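Local coordinates for diguanylate cyclase (Marinobacter aquaeolei VT8, PDB 3IGN), which probably catalyses the condensation of two GTP molecules into the second messenger cyclic di-GMP, this chain being its catalytic GGDEF domain, at residues 27-30 against 31-34; 48-51 against 52-56; 84-87 against 88-92. All coordinates share one frame; numbering follows the deposited sequence.

Contact 1. Residues 27-30 against 31-34; sequences DAEY and ERFR
In helix 19-36 of the GGDEF domain, Tyr30 and Arg34 pack against each other one turn apart. The two side chains lie side by side and point the same way. CG of Arg34 sits over one face of the Tyr30 ring, 4.0 Å from the ring centroid, in a CH-pi contact displaced toward the rim. Farther out, Arg34 CD lies 3.6 Å from Tyr30 OH. The guanidinium runs nearly parallel to the ring, their planes 13° apart. Tyr30 CG stands anti to the backbone N (chi1 173°). Arg34 chi1 of -70° sets its CG over the ring, and bends at chi2 and chi3 bring CD to Tyr30 OH. At the ring edge comes Glu31 OE2, in plane and 3.9 Å from Tyr30 CD2. That same oxygen faces Asp27 OD1 across 4.6 Å. A water between them donates to both, at 2.6 Å to Asp27 OD1 and 2.7 Å to Glu31 OE2, and so probably eases the repulsion of the two acids. Tyr30 OH bonds to Pro141 O and Arg34 NH1 to Glu139 O, which ties the helix to the loop following strand 130-136. Tyr30 also packs on Tyr144 of helix 144-160, while Glu29 touches strand 90-96.

Contact 2. Residues 48-51 against 52-56; sequences DHFK and PVNDT
Lys51 and Asp55 form the one charged pair between 48-51 and 52-56. Lys51 NZ meets Asp55 OD1 at 3.5 Å, a rather long salt bridge, and OD2 is only slightly farther away. The lysine chain bends at chi2 and crosses the acid at a slant, and its CD comes within 3.7 Å of Asp55 OD2. Asp55 CG lies anti to its own carbonyl carbon (chi1 -71°), which turns the carboxylate back toward the preceding turn, where Lys51 lies. Both residues are exposed to solvent, so the attraction is likely to be modest.

The backbone bonds are those of a starting alpha helix. Val53 N bonds to His49 O at 2.9 Å, and Asp55 N reaches Lys51 O at 2.7 Å, nearly straight at 167°. His49 takes the N-cap position of helix 50-57 of the GGDEF domain, and with Asp48 links it to strand 40-47. Pro52 falls in the first turn. A proline is readily accommodated there, because its nitrogen has no hydrogen to give and none is needed for the helical pattern. Just before the cap, Asp48 is fastened by Thr129, Ser131 and the backbone N of Asn164, which anchors the start of the helix to the sheet and to the loop before strand 166-168.

A second kind of polar bond uses a hydroxyl. Thr56 OG1 donates to Pro52 O at 2.6 Å, and Thr56 N reaches the same oxygen at 2.9 Å from the opposite face of its carbonyl plane.

The remaining contacts are carbon-to-oxygen packing. The Phe50 ring and the Asn54 amide lie side by side, their planes 22° apart, with Phe50 CZ 4.2 Å from Asn54 OD1. Val53 CG2 rests 3.3 Å from His49 O. Beyond the two segments, Phe50 packs on Ile66 and Asn54 touches His59, both of helix 59-74.

Contact 3. Residues 84-87 against 88-92; sequences GRYG and GEEFG
The Arg85 guanidinium receives Gly88 O at its edge, close to its plane, and the Tyr86 ring receives Glu90 OE1 at its edge. The Phe91 ring shares one face of the sheet with Arg85 and meets Phe45 of strand 40-47, ring to ring. These residues belong to the hairpin of strands 82-85 and 90-96. The GGDEF signature, here Gly87 to Phe91 with a glutamate third, spans the turn and the start of strand 90-96, and in this family forms part of the active site.

Arg85 grips Gly88 O side-on with two nitrogens. NH2 lies 2.9 Å from Gly88 O, in the carbonyl plane on a lone pair. NE lies 3.3 Å from Gly88 O, above that plane. The chain is extended from CG to NE, which carries the group across the turn, and NH1 makes a salt bridge to Asp11. With an alanine here, Gly88 O would probably lose both side-chain donors and Asp11 its cationic mate, leaving the turn freer to move.

Tyr86 and Glu90 lie side by side, ring and carboxylate planes 34° apart, with Tyr86 CD2 3.2 Å from Glu90 OE1. Gly84 and Gly92 form an antiparallel hydrogen-bonded pair, Gly84 N to Gly92 O at 2.8 Å and Gly92 N to Gly84 O at 2.9 Å. Gly87 N donates to Glu90 O at 3.2 Å, almost straight at 172° but from above the carbonyl plane.

Overall arrangement
Contacts 1 and 2 lie on opposite sides of the domain, their centres about 36 Å apart. Contact 3 sits between them near the middle of the chain, about 21 Å from contact 1 and 16 Å from contact 2, centre to centre. It touches contact 2 where Phe50 CG packs 3.7 Å from Glu89 CB, joining helix 50-57 to the signature turn. In this family that turn belongs to the active site, distinct from the pocket that holds the product. Bound cyclic di-GMP lies about 10 Å from the Glu29 side chain and about 13 Å from Gly92. Its pocket includes Arg78 and Asp81, consistent with the RxxD inhibitory site of this family. Contact 2 is remote from it.

Contact 1. Residues 27-30 against 31-34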
# COMPACT_ATOMS: atom_id res chain seq x y z
N ASP A 27 -1.94 -5.33 13.77
CA ASP A 27 -1.74 -6.15 14.96
C ASP A 27 -3.04 -6.85 15.34
O ASP A 27 -3.02 -8.03 15.72
CB ASP A 27 -1.22 -5.27 16.11
CG ASP A 27 -0.84 -6.08 17.35
OD1 ASP A 27 -0.52 -7.29 17.22
OD2 ASP A 27 -0.85 -5.51 18.45
N ALA A 28 -4.16 -6.15 15.23
CA ALA A 28 -5.46 -6.74 15.57
C ALA A 28 -5.78 -7.89 14.61
O ALA A 28 -6.26 -8.95 15.04
CB ALA A 28 -6.55 -5.69 15.51
N GLU A 29 -5.51 -7.69 13.32
CA GLU A 29 -5.79 -8.75 12.35
C GLU A 29 -4.85 -9.95 12.58
O GLU A 29 -5.26 -11.10 12.42
CB GLU A 29 -5.64 -8.23 10.93
CG GLU A 29 -6.11 -9.20 9.83
CD GLU A 29 -7.61 -9.50 9.88
OE1 GLU A 29 -8.40 -8.61 10.24
OE2 GLU A 29 -8.01 -10.63 9.54
N TYR A 30 -3.61 -9.67 12.96
CA TYR A 30 -2.63 -10.72 13.24
C TYR A 30 -3.12 -11.61 14.39
O TYR A 30 -3.07 -12.84 14.29
CB TYR A 30 -1.27 -10.10 13.62
CG TYR A 30 -0.25 -11.10 14.08
CD1 TYR A 30 0.49 -11.85 13.16
CD2 TYR A 30 -0.04 -11.35 15.44
CE1 TYR A 30 1.40 -12.82 13.58
CE2 TYR A 30 0.86 -12.32 15.87
CZ TYR A 30 1.58 -13.05 14.93
OH TYR A 30 2.42 -14.05 15.34
N GLU A 31 -3.59 -11.00 15.47
CA GLU A 31 -4.09 -11.78 16.61
C GLU A 31 -5.36 -12.54 16.27
O GLU A 31 -5.61 -13.62 16.80
CB GLU A 31 -4.32 -10.88 17.83
CG GLU A 31 -3.04 -10.41 18.51
CD GLU A 31 -2.19 -11.56 19.04
OE1 GLU A 31 -2.74 -12.66 19.31
OE2 GLU A 31 -0.97 -11.37 19.20
N ARG A 32 -6.18 -11.98 15.37
CA ARG A 32 -7.41 -12.64 14.95
C ARG A 32 -7.01 -13.91 14.21
O ARG A 32 -7.60 -14.97 14.40
CB ARG A 32 -8.24 -11.73 14.04
CG ARG A 32 -9.61 -12.29 13.67
CD ARG A 32 -10.46 -11.23 12.96
NE ARG A 32 -11.73 -11.76 12.45
CZ ARG A 32 -12.87 -11.09 12.44
NH1 ARG A 32 -12.90 -9.84 12.91
NH2 ARG A 32 -13.98 -11.65 11.99
N PHE A 33 -5.98 -13.79 13.37
CA PHE A 33 -5.46 -14.93 12.62
C PHE A 33 -4.88 -16.00 13.56
O PHE A 33 -5.13 -17.19 13.39
CB PHE A 33 -4.35 -14.50 11.65
CG PHE A 33 -3.57 -15.66 11.07
CD1 PHE A 33 -4.03 -16.32 9.92
CD2 PHE A 33 -2.42 -16.12 11.70
CE1 PHE A 33 -3.34 -17.43 9.42
CE2 PHE A 33 -1.72 -17.23 11.21
CZ PHE A 33 -2.19 -17.89 10.06
N ARG A 34 -4.08 -15.58 14.53
CA ARG A 34 -3.47 -16.53 15.46
C ARG A 34 -4.55 -17.33 16.17
O ARG A 34 -4.34 -18.48 16.55
CB ARG A 34 -2.61 -15.80 16.50
CG ARG A 34 -1.34 -15.19 15.95
CD ARG A 34 -0.45 -16.23 15.25
NE ARG A 34 0.08 -17.24 16.17
CZ ARG A 34 0.94 -18.18 15.79
NH1 ARG A 34 1.35 -18.23 14.53
NH2 ARG A 34 1.37 -19.08 16.67
O HOH W 1 -0.18 -8.77 19.37

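Contact 2. Residues 48-51 against 52-56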
# COMPACT_ATOMS: atom_id res chain seq x y z
N ASP A 48 6.81 4.55 -7.46
CA ASP A 48 8.11 4.41 -8.12
C ASP A 48 8.75 5.75 -8.45
O ASP A 48 8.06 6.71 -8.76
CB ASP A 48 7.97 3.61 -9.42
CG ASP A 48 7.65 2.15 -9.18
OD1 ASP A 48 8.25 1.57 -8.26
OD2 ASP A 48 6.82 1.59 -9.92
N HIS A 49 10.08 5.80 -8.35
CA HIS A 49 10.84 7.00 -8.67
C HIS A 49 10.29 8.28 -8.03
O HIS A 49 10.28 9.34 -8.66
CB HIS A 49 10.88 7.19 -10.19
CG HIS A 49 11.25 5.95 -10.93
ND1 HIS A 49 12.49 5.36 -10.81
CD2 HIS A 49 10.55 5.18 -11.80
CE1 HIS A 49 12.54 4.28 -11.57
NE2 HIS A 49 11.37 4.15 -12.18
N PHE A 50 9.83 8.19 -6.79
CA PHE A 50 9.25 9.36 -6.14
C PHE A 50 10.20 10.54 -6.00
O PHE A 50 9.85 11.66 -6.37
CB PHE A 50 8.69 8.99 -4.76
CG PHE A 50 7.81 10.05 -4.19
CD1 PHE A 50 6.62 10.40 -4.82
CD2 PHE A 50 8.18 10.74 -3.04
CE1 PHE A 50 5.82 11.43 -4.33
CE2 PHE A 50 7.39 11.77 -2.54
CZ PHE A 50 6.21 12.12 -3.18
N LYS A 51 11.39 10.31 -5.45
CA LYS A 51 12.37 11.38 -5.28
C LYS A 51 12.58 12.06 -6.63
O LYS A 51 12.48 13.28 -6.75
CB LYS A 51 13.69 10.82 -4.73
CG LYS A 51 14.20 11.51 -3.48
CD LYS A 51 15.42 12.35 -3.79
CE LYS A 51 15.80 13.22 -2.61
NZ LYS A 51 16.52 14.44 -3.07
N PRO A 52 12.88 11.28 -7.69
CA PRO A 52 13.08 11.87 -9.01
C PRO A 52 11.87 12.71 -9.45
O PRO A 52 12.04 13.81 -9.99
CB PRO A 52 13.28 10.65 -9.89
CG PRO A 52 14.10 9.77 -9.00
CD PRO A 52 13.34 9.88 -7.67
N VAL A 53 10.67 12.20 -9.21
CA VAL A 53 9.45 12.92 -9.55
C VAL A 53 9.38 14.23 -8.79
O VAL A 53 9.07 15.28 -9.35
CB VAL A 53 8.18 12.09 -9.20
CG1 VAL A 53 6.97 12.99 -9.11
CG2 VAL A 53 7.95 11.01 -10.25
N ASN A 54 9.67 14.15 -7.50
CA ASN A 54 9.63 15.32 -6.62
C ASN A 54 10.68 16.35 -7.01
O ASN A 54 10.39 17.55 -7.05
CB ASN A 54 9.85 14.87 -5.18
CG ASN A 54 9.02 15.66 -4.19
OD1 ASN A 54 7.80 15.79 -4.33
ND2 ASN A 54 9.68 16.18 -3.16
N ASP A 55 11.89 15.89 -7.28
CA ASP A 55 12.97 16.79 -7.67
C ASP A 55 12.63 17.52 -8.96
O ASP A 55 12.76 18.74 -9.06
CB ASP A 55 14.29 16.02 -7.88
CG ASP A 55 14.88 15.52 -6.58
OD1 ASP A 55 14.48 16.00 -5.50
OD2 ASP A 55 15.78 14.65 -6.64
N THR A 56 12.18 16.75 -9.95
CA THR A 56 11.84 17.26 -11.27
C THR A 56 10.63 18.18 -11.35
O THR A 56 10.72 19.27 -11.92
CB THR A 56 11.62 16.10 -12.25
OG1 THR A 56 12.70 15.16 -12.14
CG2 THR A 56 11.55 16.61 -13.68

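Contact 3. Residues 84-87 against 88-92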
# COMPACT_ATOMS: atom_id res chain seq x y z
N GLY A 84 -3.66 2.39 4.70
CA GLY A 84 -3.02 3.38 5.54
C GLY A 84 -1.81 3.97 4.86
O GLY A 84 -1.24 3.36 3.95
N ARG A 85 -1.43 5.18 5.26
CA ARG A 85 -0.24 5.79 4.69
C ARG A 85 0.83 5.46 5.70
O ARG A 85 0.86 6.02 6.80
CB ARG A 85 -0.38 7.30 4.55
CG ARG A 85 0.79 7.90 3.79
CD ARG A 85 0.90 9.38 4.04
NE ARG A 85 1.94 10.00 3.24
CZ ARG A 85 2.29 11.27 3.34
NH1 ARG A 85 1.68 12.06 4.21
NH2 ARG A 85 3.24 11.77 2.55
N TYR A 86 1.71 4.55 5.33
CA TYR A 86 2.75 4.10 6.22
C TYR A 86 3.91 5.09 6.38
O TYR A 86 4.40 5.31 7.47
CB TYR A 86 3.24 2.75 5.72
CG TYR A 86 4.25 2.13 6.62
CD1 TYR A 86 3.89 1.58 7.84
CD2 TYR A 86 5.58 2.12 6.25
CE1 TYR A 86 4.86 1.03 8.68
CE2 TYR A 86 6.55 1.57 7.07
CZ TYR A 86 6.18 1.02 8.28
OH TYR A 86 7.15 0.48 9.08
N GLY A 87 4.34 5.68 5.27
CA GLY A 87 5.43 6.64 5.32
C GLY A 87 5.22 7.70 4.28
O GLY A 87 4.11 7.96 3.86
N GLY A 88 6.31 8.34 3.87
CA GLY A 88 6.24 9.39 2.86
C GLY A 88 5.54 8.98 1.59
O GLY A 88 4.50 9.52 1.25
N GLU A 89 6.11 8.03 0.85
CA GLU A 89 5.45 7.59 -0.37
C GLU A 89 5.08 6.12 -0.27
O GLU A 89 4.85 5.46 -1.28
CB GLU A 89 6.33 7.81 -1.59
CG GLU A 89 7.40 6.76 -1.80
CD GLU A 89 8.71 7.12 -1.18
OE1 GLU A 89 8.71 7.88 -0.20
OE2 GLU A 89 9.74 6.62 -1.66
N GLU A 90 5.02 5.61 0.96
CA GLU A 90 4.68 4.20 1.22
C GLU A 90 3.26 4.03 1.77
O GLU A 90 2.83 4.78 2.64
CB GLU A 90 5.64 3.58 2.24
CG GLU A 90 7.09 3.49 1.83
CD GLU A 90 7.79 2.32 2.50
OE1 GLU A 90 7.40 1.97 3.63
OE2 GLU A 90 8.72 1.74 1.89
N PHE A 91 2.56 3.03 1.26
CA PHE A 91 1.19 2.75 1.69
C PHE A 91 1.06 1.28 2.07
O PHE A 91 1.85 0.45 1.64
CB PHE A 91 0.20 3.04 0.55
CG PHE A 91 0.23 4.45 0.06
CD1 PHE A 91 -0.75 5.36 0.45
CD2 PHE A 91 1.23 4.88 -0.81
CE1 PHE A 91 -0.74 6.67 -0.02
CE2 PHE A 91 1.24 6.19 -1.29
CZ PHE A 91 0.26 7.08 -0.89
N GLY A 92 0.05 0.97 2.87
CA GLY A 92 -0.17 -0.41 3.26
C GLY A 92 -1.66 -0.69 3.21
O GLY A 92 -2.47 0.22 3.36